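Local coordinates for protein exotoxin A (Pseudomonas aeruginosa, PDB 1IKP) that probably poisons eukaryotic host cells by transferring ADP-ribose from NAD to elongation factor 2, after receptor binding and translocation by its other domains, at residues D6-C11 with A170-V175; V85-T90 with S245-F250; G123-H128 with D236-P241. The protein carries 2 engineered substitutions. All coordinates share one frame; numbering follows the deposited sequence.

Contact 1. Residues D6-C11 with A170-V175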
loop_
_atom_site.group_PDB
_atom_site.type_symbol
_atom_site.label_atom_id
_atom_site.label_comp_id
_atom_site.label_asym_id
_atom_site.label_seq_id
_atom_site.Cartn_x
_atom_site.Cartn_y
_atom_site.Cartn_z
ATOM N N ASP A 6 17.611 -10.184 33.904
ATOM C CA ASP A 6 18.235 -10.492 32.618
ATOM C C ASP A 6 17.182 -11.143 31.741
ATOM O O ASP A 6 16.959 -12.346 31.804
ATOM C CB ASP A 6 19.411 -11.453 32.832
ATOM C CG ASP A 6 20.237 -11.658 31.578
ATOM O OD1 ASP A 6 19.672 -11.583 30.468
ATOM O OD2 ASP A 6 21.455 -11.911 31.707
ATOM N N LEU A 7 16.532 -10.323 30.922
ATOM C CA LEU A 7 15.460 -10.782 30.053
ATOM C C LEU A 7 15.764 -12.002 29.191
ATOM O O LEU A 7 15.023 -12.992 29.200
ATOM C CB LEU A 7 15.017 -9.628 29.150
ATOM C CG LEU A 7 13.931 -9.894 28.104
ATOM C CD1 LEU A 7 12.592 -10.117 28.774
ATOM C CD2 LEU A 7 13.867 -8.701 27.162
ATOM N N TRP A 8 16.858 -11.944 28.451
ATOM C CA TRP A 8 17.170 -13.044 27.560
ATOM C C TRP A 8 17.708 -14.301 28.194
ATOM O O TRP A 8 17.656 -15.365 27.589
ATOM C CB TRP A 8 18.101 -12.569 26.452
ATOM C CG TRP A 8 17.415 -11.578 25.595
ATOM C CD1 TRP A 8 16.075 -11.528 25.327
ATOM C CD2 TRP A 8 18.010 -10.506 24.874
ATOM N NE1 TRP A 8 15.800 -10.495 24.488
ATOM C CE2 TRP A 8 16.965 -9.842 24.186
ATOM C CE3 TRP A 8 19.320 -10.039 24.733
ATOM C CZ2 TRP A 8 17.188 -8.731 23.368
ATOM C CZ3 TRP A 8 19.550 -8.933 23.919
ATOM C CH2 TRP A 8 18.486 -8.290 23.244
ATOM N N ASN A 9 18.218 -14.197 29.409
ATOM C CA ASN A 9 18.728 -15.392 30.049
ATOM C C ASN A 9 17.699 -16.013 30.975
ATOM O O ASN A 9 17.547 -17.231 31.001
ATOM C CB ASN A 9 20.018 -15.081 30.803
ATOM C CG ASN A 9 21.213 -14.990 29.876
ATOM O OD1 ASN A 9 21.566 -15.961 29.206
ATOM N ND2 ASN A 9 21.840 -13.820 29.826
ATOM N N GLU A 10 16.964 -15.176 31.696
ATOM C CA GLU A 10 15.973 -15.659 32.655
ATOM C C GLU A 10 14.592 -15.917 32.076
ATOM O O GLU A 10 13.837 -16.735 32.596
ATOM C CB GLU A 10 15.830 -14.661 33.801
ATOM C CG GLU A 10 17.059 -14.490 34.671
ATOM C CD GLU A 10 17.028 -13.191 35.462
ATOM O OE1 GLU A 10 15.941 -12.786 35.920
ATOM O OE2 GLU A 10 18.099 -12.583 35.636
ATOM N N CYS A 11 14.245 -15.209 31.010
ATOM C CA CYS A 11 12.924 -15.366 30.433
ATOM C C CYS A 11 12.891 -16.062 29.077
ATOM O O CYS A 11 11.863 -16.023 28.393
ATOM C CB CYS A 11 12.248 -13.989 30.350
ATOM S SG CYS A 11 12.261 -13.045 31.915
ATOM N N ALA A 170 11.421 -15.210 25.475
ATOM C CA ALA A 170 11.952 -13.887 25.170
ATOM C C ALA A 170 13.200 -14.160 24.337
ATOM O O ALA A 170 13.929 -15.118 24.611
ATOM C CB ALA A 170 12.328 -13.147 26.443
ATOM N N GLY A 171 13.459 -13.327 23.335
ATOM C CA GLY A 171 14.633 -13.539 22.513
ATOM C C GLY A 171 14.723 -12.562 21.357
ATOM O O GLY A 171 13.824 -11.734 21.134
ATOM N N VAL A 172 15.823 -12.664 20.625
ATOM C CA VAL A 172 16.063 -11.806 19.476
ATOM C C VAL A 172 16.801 -12.604 18.414
ATOM O O VAL A 172 17.736 -13.369 18.714
ATOM C CB VAL A 172 16.859 -10.521 19.875
ATOM C CG1 VAL A 172 18.198 -10.874 20.525
ATOM C CG2 VAL A 172 17.051 -9.641 18.649
ATOM N N SER A 173 16.362 -12.442 17.174
ATOM C CA SER A 173 16.958 -13.126 16.042
ATOM C C SER A 173 17.311 -12.101 14.998
ATOM O O SER A 173 16.866 -10.955 15.063
ATOM C CB SER A 173 15.970 -14.133 15.448
ATOM O OG SER A 173 14.799 -13.503 14.942
ATOM N N VAL A 174 18.149 -12.495 14.055
ATOM C CA VAL A 174 18.508 -11.610 12.968
ATOM C C VAL A 174 18.424 -12.389 11.683
ATOM O O VAL A 174 18.759 -13.576 11.631
ATOM C CB VAL A 174 19.931 -11.047 13.098
ATOM C CG1 VAL A 174 20.962 -12.180 13.031
ATOM C CG2 VAL A 174 20.194 -10.011 11.987
ATOM N N VAL A 175 17.923 -11.737 10.646
ATOM C CA VAL A 175 17.849 -12.334 9.328
ATOM C C VAL A 175 18.644 -11.420 8.410
ATOM O O VAL A 175 18.429 -10.204 8.368
ATOM C CB VAL A 175 16.403 -12.510 8.822
ATOM C CG1 VAL A 175 15.674 -11.188 8.808
ATOM C CG2 VAL A 175 16.414 -13.096 7.429
HETATM O O HOH W 1 13.443 -9.440 23.324
#

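Contact 2. Residues V85-T90 with S245-F250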
loop_
_atom_site.group_PDB
_atom_site.type_symbol
_atom_site.label_atom_id
_atom_site.label_comp_id
_atom_site.label_asym_id
_atom_site.label_seq_id
_atom_site.Cartn_x
_atom_site.Cartn_y
_atom_site.Cartn_z
ATOM N N VAL A 85 4.290 9.237 17.957
ATOM C CA VAL A 85 3.545 8.338 17.066
ATOM C C VAL A 85 2.697 7.481 18.020
ATOM O O VAL A 85 3.223 6.965 19.012
ATOM C CB VAL A 85 4.494 7.455 16.243
ATOM C CG1 VAL A 85 3.677 6.636 15.261
ATOM C CG2 VAL A 85 5.486 8.343 15.463
ATOM N N ARG A 86 1.404 7.357 17.741
ATOM C CA ARG A 86 0.504 6.639 18.636
ATOM C C ARG A 86 -0.455 5.711 17.914
ATOM O O ARG A 86 -1.038 6.074 16.892
ATOM C CB ARG A 86 -0.351 7.642 19.434
ATOM C CG ARG A 86 0.415 8.532 20.387
ATOM C CD ARG A 86 -0.567 9.142 21.401
ATOM N NE ARG A 86 0.129 9.748 22.538
ATOM C CZ ARG A 86 0.363 11.045 22.680
ATOM N NH1 ARG A 86 -0.038 11.913 21.758
ATOM N NH2 ARG A 86 1.001 11.474 23.760
ATOM N N TYR A 87 -0.661 4.532 18.493
ATOM C CA TYR A 87 -1.581 3.537 17.963
ATOM C C TYR A 87 -2.289 2.840 19.119
ATOM O O TYR A 87 -1.818 2.870 20.265
ATOM C CB TYR A 87 -0.862 2.435 17.164
ATOM C CG TYR A 87 -0.042 2.918 16.011
ATOM C CD1 TYR A 87 1.344 2.972 16.087
ATOM C CD2 TYR A 87 -0.670 3.325 14.824
ATOM C CE1 TYR A 87 2.097 3.431 15.003
ATOM C CE2 TYR A 87 0.076 3.773 13.733
ATOM C CZ TYR A 87 1.444 3.825 13.842
ATOM O OH TYR A 87 2.195 4.306 12.782
ATOM N N SER A 88 -3.424 2.221 18.821
ATOM C CA SER A 88 -4.145 1.448 19.817
ATOM C C SER A 88 -4.740 0.205 19.163
ATOM O O SER A 88 -5.486 0.305 18.189
ATOM C CB SER A 88 -5.262 2.262 20.474
ATOM O OG SER A 88 -5.845 1.478 21.529
ATOM N N TYR A 89 -4.396 -0.954 19.712
ATOM C CA TYR A 89 -4.902 -2.239 19.215
ATOM C C TYR A 89 -5.935 -2.769 20.196
ATOM O O TYR A 89 -5.650 -2.906 21.384
ATOM C CB TYR A 89 -3.760 -3.256 19.115
ATOM C CG TYR A 89 -4.230 -4.660 18.798
ATOM C CD1 TYR A 89 -4.920 -4.932 17.620
ATOM C CD2 TYR A 89 -3.995 -5.710 19.674
ATOM C CE1 TYR A 89 -5.367 -6.231 17.322
ATOM C CE2 TYR A 89 -4.438 -7.002 19.386
ATOM C CZ TYR A 89 -5.125 -7.246 18.206
ATOM O OH TYR A 89 -5.599 -8.515 17.926
ATOM N N THR A 90 -7.132 -3.059 19.708
ATOM C CA THR A 90 -8.178 -3.614 20.568
ATOM C C THR A 90 -8.020 -5.132 20.633
ATOM O O THR A 90 -7.999 -5.812 19.598
ATOM C CB THR A 90 -9.558 -3.285 20.017
ATOM O OG1 THR A 90 -9.739 -1.868 20.017
ATOM C CG2 THR A 90 -10.647 -3.919 20.859
ATOM N N SER A 245 -2.575 -6.293 7.591
ATOM C CA SER A 245 -2.707 -4.848 7.444
ATOM C C SER A 245 -1.583 -4.109 8.114
ATOM O O SER A 245 -0.934 -4.618 9.003
ATOM C CB SER A 245 -4.036 -4.346 8.023
ATOM O OG SER A 245 -4.033 -4.355 9.459
ATOM N N HIS A 246 -1.344 -2.891 7.639
ATOM C CA HIS A 246 -0.367 -1.980 8.218
ATOM C C HIS A 246 -1.177 -0.748 8.650
ATOM O O HIS A 246 -2.272 -0.496 8.147
ATOM C CB HIS A 246 0.636 -1.485 7.176
ATOM C CG HIS A 246 1.833 -2.362 6.977
ATOM N ND1 HIS A 246 1.813 -3.491 6.181
ATOM C CD2 HIS A 246 3.107 -2.234 7.419
ATOM C CE1 HIS A 246 3.027 -4.013 6.141
ATOM N NE2 HIS A 246 3.831 -3.273 6.879
ATOM N N ARG A 247 -0.651 0.001 9.610
ATOM C CA ARG A 247 -1.272 1.271 10.018
ATOM C C ARG A 247 -0.138 2.250 10.271
ATOM O O ARG A 247 0.884 1.901 10.895
ATOM C CB ARG A 247 -2.164 1.120 11.260
ATOM C CG ARG A 247 -2.955 2.397 11.580
ATOM C CD ARG A 247 -4.252 2.096 12.350
ATOM N NE ARG A 247 -5.026 3.301 12.615
ATOM C CZ ARG A 247 -6.357 3.377 12.625
ATOM N NH1 ARG A 247 -7.127 2.322 12.374
ATOM N NH2 ARG A 247 -6.925 4.540 12.912
ATOM N N LEU A 248 -0.286 3.468 9.728
ATOM C CA LEU A 248 0.726 4.506 9.871
ATOM C C LEU A 248 0.035 5.787 10.322
ATOM O O LEU A 248 -0.874 6.290 9.671
ATOM C CB LEU A 248 1.423 4.756 8.521
ATOM C CG LEU A 248 2.504 5.847 8.541
ATOM C CD1 LEU A 248 3.588 5.538 9.541
ATOM C CD2 LEU A 248 3.101 5.973 7.129
ATOM N N HIS A 249 0.476 6.281 11.468
ATOM C CA HIS A 249 -0.038 7.503 12.066
ATOM C C HIS A 249 0.891 8.644 11.670
ATOM O O HIS A 249 2.111 8.473 11.703
ATOM C CB HIS A 249 -0.073 7.309 13.589
ATOM C CG HIS A 249 -0.270 8.566 14.378
ATOM N ND1 HIS A 249 -1.309 9.447 14.162
ATOM C CD2 HIS A 249 0.422 9.047 15.433
ATOM C CE1 HIS A 249 -1.242 10.420 15.057
ATOM N NE2 HIS A 249 -0.204 10.201 15.838
ATOM N N PHE A 250 0.307 9.777 11.265
ATOM C CA PHE A 250 1.040 10.990 10.877
ATOM C C PHE A 250 0.832 12.011 12.010
ATOM O O PHE A 250 -0.139 12.750 12.016
ATOM C CB PHE A 250 0.469 11.537 9.564
ATOM C CG PHE A 250 0.846 10.724 8.349
ATOM C CD1 PHE A 250 1.776 11.215 7.436
ATOM C CD2 PHE A 250 0.276 9.472 8.116
ATOM C CE1 PHE A 250 2.140 10.483 6.308
ATOM C CE2 PHE A 250 0.634 8.717 6.983
ATOM C CZ PHE A 250 1.572 9.232 6.075
#

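Contact 3. Residues G123-H128 with D236-P241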
loop_
_atom_site.group_PDB
_atom_site.type_symbol
_atom_site.label_atom_id
_atom_site.label_comp_id
_atom_site.label_asym_id
_atom_site.label_seq_id
_atom_site.Cartn_x
_atom_site.Cartn_y
_atom_site.Cartn_z
ATOM N N GLY A 123 -3.892 -23.311 23.634
ATOM C CA GLY A 123 -2.962 -24.242 23.020
ATOM C C GLY A 123 -1.667 -23.585 22.585
ATOM O O GLY A 123 -0.808 -24.226 21.973
ATOM N N ASN A 124 -1.530 -22.299 22.897
ATOM C CA ASN A 124 -0.340 -21.533 22.551
ATOM C C ASN A 124 -0.243 -21.331 21.041
ATOM O O ASN A 124 0.837 -21.101 20.498
ATOM C CB ASN A 124 0.914 -22.248 23.063
ATOM C CG ASN A 124 2.136 -21.353 23.061
ATOM O OD1 ASN A 124 3.261 -21.822 23.240
ATOM N ND2 ASN A 124 1.922 -20.056 22.871
ATOM N N GLN A 125 -1.380 -21.415 20.367
ATOM C CA GLN A 125 -1.411 -21.230 18.923
ATOM C C GLN A 125 -1.744 -19.778 18.608
ATOM O O GLN A 125 -2.465 -19.124 19.354
ATOM C CB GLN A 125 -2.478 -22.120 18.297
ATOM C CG GLN A 125 -2.428 -23.563 18.753
ATOM C CD GLN A 125 -3.562 -24.367 18.174
ATOM O OE1 GLN A 125 -4.728 -23.969 18.254
ATOM N NE2 GLN A 125 -3.230 -25.514 17.587
ATOM N N LEU A 126 -1.235 -19.286 17.485
ATOM C CA LEU A 126 -1.490 -17.903 17.080
ATOM C C LEU A 126 -2.947 -17.822 16.631
ATOM O O LEU A 126 -3.325 -18.457 15.638
ATOM C CB LEU A 126 -0.560 -17.539 15.924
ATOM C CG LEU A 126 -0.010 -16.107 15.881
ATOM C CD1 LEU A 126 1.019 -16.006 14.772
ATOM C CD2 LEU A 126 -1.130 -15.121 15.683
ATOM N N SER A 127 -3.772 -17.066 17.355
ATOM C CA SER A 127 -5.189 -16.937 17.023
ATOM C C SER A 127 -5.543 -15.654 16.274
ATOM O O SER A 127 -6.414 -15.663 15.414
ATOM C CB SER A 127 -6.045 -17.012 18.288
ATOM O OG SER A 127 -5.843 -15.876 19.115
ATOM N N HIS A 128 -4.888 -14.546 16.624
ATOM C CA HIS A 128 -5.143 -13.264 15.955
ATOM C C HIS A 128 -3.861 -12.465 15.861
ATOM O O HIS A 128 -3.003 -12.555 16.736
ATOM C CB HIS A 128 -6.112 -12.392 16.727
ATOM C CG HIS A 128 -7.434 -13.027 16.993
ATOM N ND1 HIS A 128 -7.613 -13.984 17.968
ATOM C CD2 HIS A 128 -8.651 -12.820 16.436
ATOM C CE1 HIS A 128 -8.886 -14.339 18.002
ATOM N NE2 HIS A 128 -9.538 -13.647 17.083
ATOM N N ASP A 236 2.336 -22.322 16.455
ATOM C CA ASP A 236 1.551 -23.088 15.500
ATOM C C ASP A 236 0.408 -22.144 15.167
ATOM O O ASP A 236 0.006 -21.341 16.007
ATOM C CB ASP A 236 1.007 -24.370 16.136
ATOM C CG ASP A 236 2.095 -25.383 16.426
ATOM O OD1 ASP A 236 2.916 -25.642 15.521
ATOM O OD2 ASP A 236 2.128 -25.927 17.551
ATOM N N LEU A 237 -0.120 -22.238 13.955
ATOM C CA LEU A 237 -1.190 -21.345 13.537
ATOM C C LEU A 237 -2.611 -21.885 13.668
ATOM O O LEU A 237 -2.877 -23.066 13.448
ATOM C CB LEU A 237 -0.966 -20.908 12.084
ATOM C CG LEU A 237 0.417 -20.386 11.667
ATOM C CD1 LEU A 237 0.404 -20.091 10.174
ATOM C CD2 LEU A 237 0.782 -19.130 12.460
ATOM N N ASP A 238 -3.512 -20.991 14.046
ATOM C CA ASP A 238 -4.936 -21.262 14.171
ATOM C C ASP A 238 -5.503 -19.855 14.012
ATOM O O ASP A 238 -6.447 -19.438 14.695
ATOM C CB ASP A 238 -5.278 -21.839 15.545
ATOM C CG ASP A 238 -6.716 -22.305 15.626
ATOM O OD1 ASP A 238 -7.212 -22.828 14.608
ATOM O OD2 ASP A 238 -7.347 -22.162 16.693
ATOM N N ILE A 239 -4.903 -19.134 13.069
ATOM C CA ILE A 239 -5.248 -17.742 12.811
ATOM C C ILE A 239 -6.487 -17.468 11.980
ATOM O O ILE A 239 -6.829 -18.220 11.068
ATOM C CB ILE A 239 -4.061 -17.004 12.152
ATOM C CG1 ILE A 239 -3.744 -17.611 10.787
ATOM C CG2 ILE A 239 -2.828 -17.112 13.040
ATOM C CD1 ILE A 239 -2.579 -16.936 10.084
ATOM N N LYS A 240 -7.158 -16.370 12.315
ATOM C CA LYS A 240 -8.344 -15.940 11.591
ATOM C C LYS A 240 -7.839 -15.389 10.252
ATOM O O LYS A 240 -6.813 -14.707 10.210
ATOM C CB LYS A 240 -9.067 -14.846 12.378
ATOM C CG LYS A 240 -10.390 -14.412 11.772
ATOM C CD LYS A 240 -11.059 -13.345 12.625
ATOM C CE LYS A 240 -12.362 -12.880 12.002
ATOM N NZ LYS A 240 -12.995 -11.801 12.803
ATOM N N PRO A 241 -8.544 -15.691 9.148
ATOM C CA PRO A 241 -8.230 -15.270 7.773
ATOM C C PRO A 241 -8.147 -13.763 7.504
ATOM O O PRO A 241 -8.099 -13.342 6.349
ATOM C CB PRO A 241 -9.337 -15.927 6.952
ATOM C CG PRO A 241 -9.661 -17.149 7.745
ATOM C CD PRO A 241 -9.690 -16.614 9.149
HETATM O O HOH W 2 -8.666 -17.418 15.628
#

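Contact 1. Residues D6-C11 with A170-V175
The indole NE1 of Trp8 donates to water 1 at 2.8 Å, and that water in turn donates a hydrogen bond to the carbonyl O of Gly171, so the ring nitrogen reaches the strand backbone through one bridging molecule. The water lies in the plane of the indole at its edge; over one face, CG1 of Val172 comes down on the six-membered ring, 3.8 Å from its centroid and only 17° off the normal, a CH-pi contact. CG1 can do this because it occupies the slot between backbone N and carbonyl carbon (chi1 58°). On the five-membered ring, Trp8 CD1 lies 3.7 Å from CA of Gly171.

A direct bond joins the two segments at the far end of the short helix: Ala170 N donates to Cys11 O at 3.1 Å, almost straight at 168°, arriving from above the carbonyl plane. The methyl of Ala170 points toward segment 6-11, meeting CD1 of Leu7 at 3.8 Å and CB of Cys11 at 4.0 Å. At the other end of the turn Asp6 is the N-cap, its OD1 accepting from Asn9 N.

The helix 7-10 thus lies across the start of strand segment 170-175 in the concanavalin-like receptor-binding domain. Strand 24-29 touches Leu7 and Trp8 through Met28, Tyr45 of strand 40-49 packs on both Trp8 and Val172, strand 224-228 runs beside Val172, and the Cys11-Cys15 disulfide ties the helix end to strand 14-18.

Contact 2. Residues V85-T90 with S245-F250
Arg247 starts the contact by running its aliphatic stem past Tyr87, the two side chains pointing in opposite senses, with CG 4.0 Å from Tyr87 CE2. With CG anti to the backbone N (chi1 -173°) and the chain extended to NE, the guanidinium is carried beyond the ring, its plane nearly perpendicular to it (83°), where Asp366 and Asp387 form salt bridges with it. At Leu248 the side chain heads the other way, yet CD1 still reaches Tyr87 OH at 3.7 Å, and the carbonyl carbon of Leu248 meets the phenol ring at its edge. The key bond comes next: His249 N donates to Tyr87 OH at 2.9 Å, an angle of 160°. That hydroxyl also bonds to Thr134 O, so two backbone groups fix the phenol end. The methylene CB of His249 sits 3.5 Å from Tyr87 CE2, while its imidazole turns its edge to CA of Val85; ND1 is held by Asp366, which therefore serves both Arg247 and His249.

Strand 85-90 is an edge strand of the six-stranded antiparallel sheet, beside 72-77, whereas 245-248 belongs to the mixed sheet, between 126-136 and 367-371. Tyr87 thus links the antiparallel sheet to the mixed sheet.

Contact 3. Residues G123-H128 with D236-P241
Leu126 is satisfied at both of its backbone polar atoms by the loop 236-241. Its N donates to Asp236 O at 2.8 Å, nearly along the C=O axis, and its O accepts from Asp238 N at 3.0 Å with a more bent geometry. Bonding to the residues on either side of Leu237 is the pattern of a parallel bridge, here a single one, with the two chains running 23° apart. The next carbonyl, Ser127 O, takes two donors: Lys240 N in a long bond of 3.3 Å and water 2 at 2.9 Å. That water also donates to Asp238 O, so it spans the gap between the chains. Gln125 N is taken up by Asn121 OD1.

That two successive carbonyls bond to the same loop is consistent with the classic beta bulge that Ser127 and His128 form opposite Glu119 of strand 112-120, with Ser127 in a helical conformation (psi -37°). Within the bulge, Ser127 OG and His128 ND1 share a hydrogen bond of 2.8 Å.

Alongside this bridge, Leu126 and Leu237 lie side by side, CD1 to CD2 at 3.9 Å. CG2 of Ile239 crosses under Leu126 CB at 3.7 Å, and helix 205-210 packs against Leu237 and Ile239.

All three contacts fall in the receptor-binding region and reach the same mixed sheet. Their centres stand 26 Å apart for contacts 1 and 2, and 22 Å for each of the other pairs. Contacts 2 and 3 alone touch, through Tyr89 OH and His128 CB at 4.1 Å, and strands 126-136 and 245-248 are parallel neighbours. The first segments come in the order 6-11, 85-90, 123-128, and then the partners 170-175, 236-241, 245-250. Contact 1 therefore interleaves with the other two, while contact 3 falls within the span of contact 2. Early and late parts of the binding region are thus joined at several places.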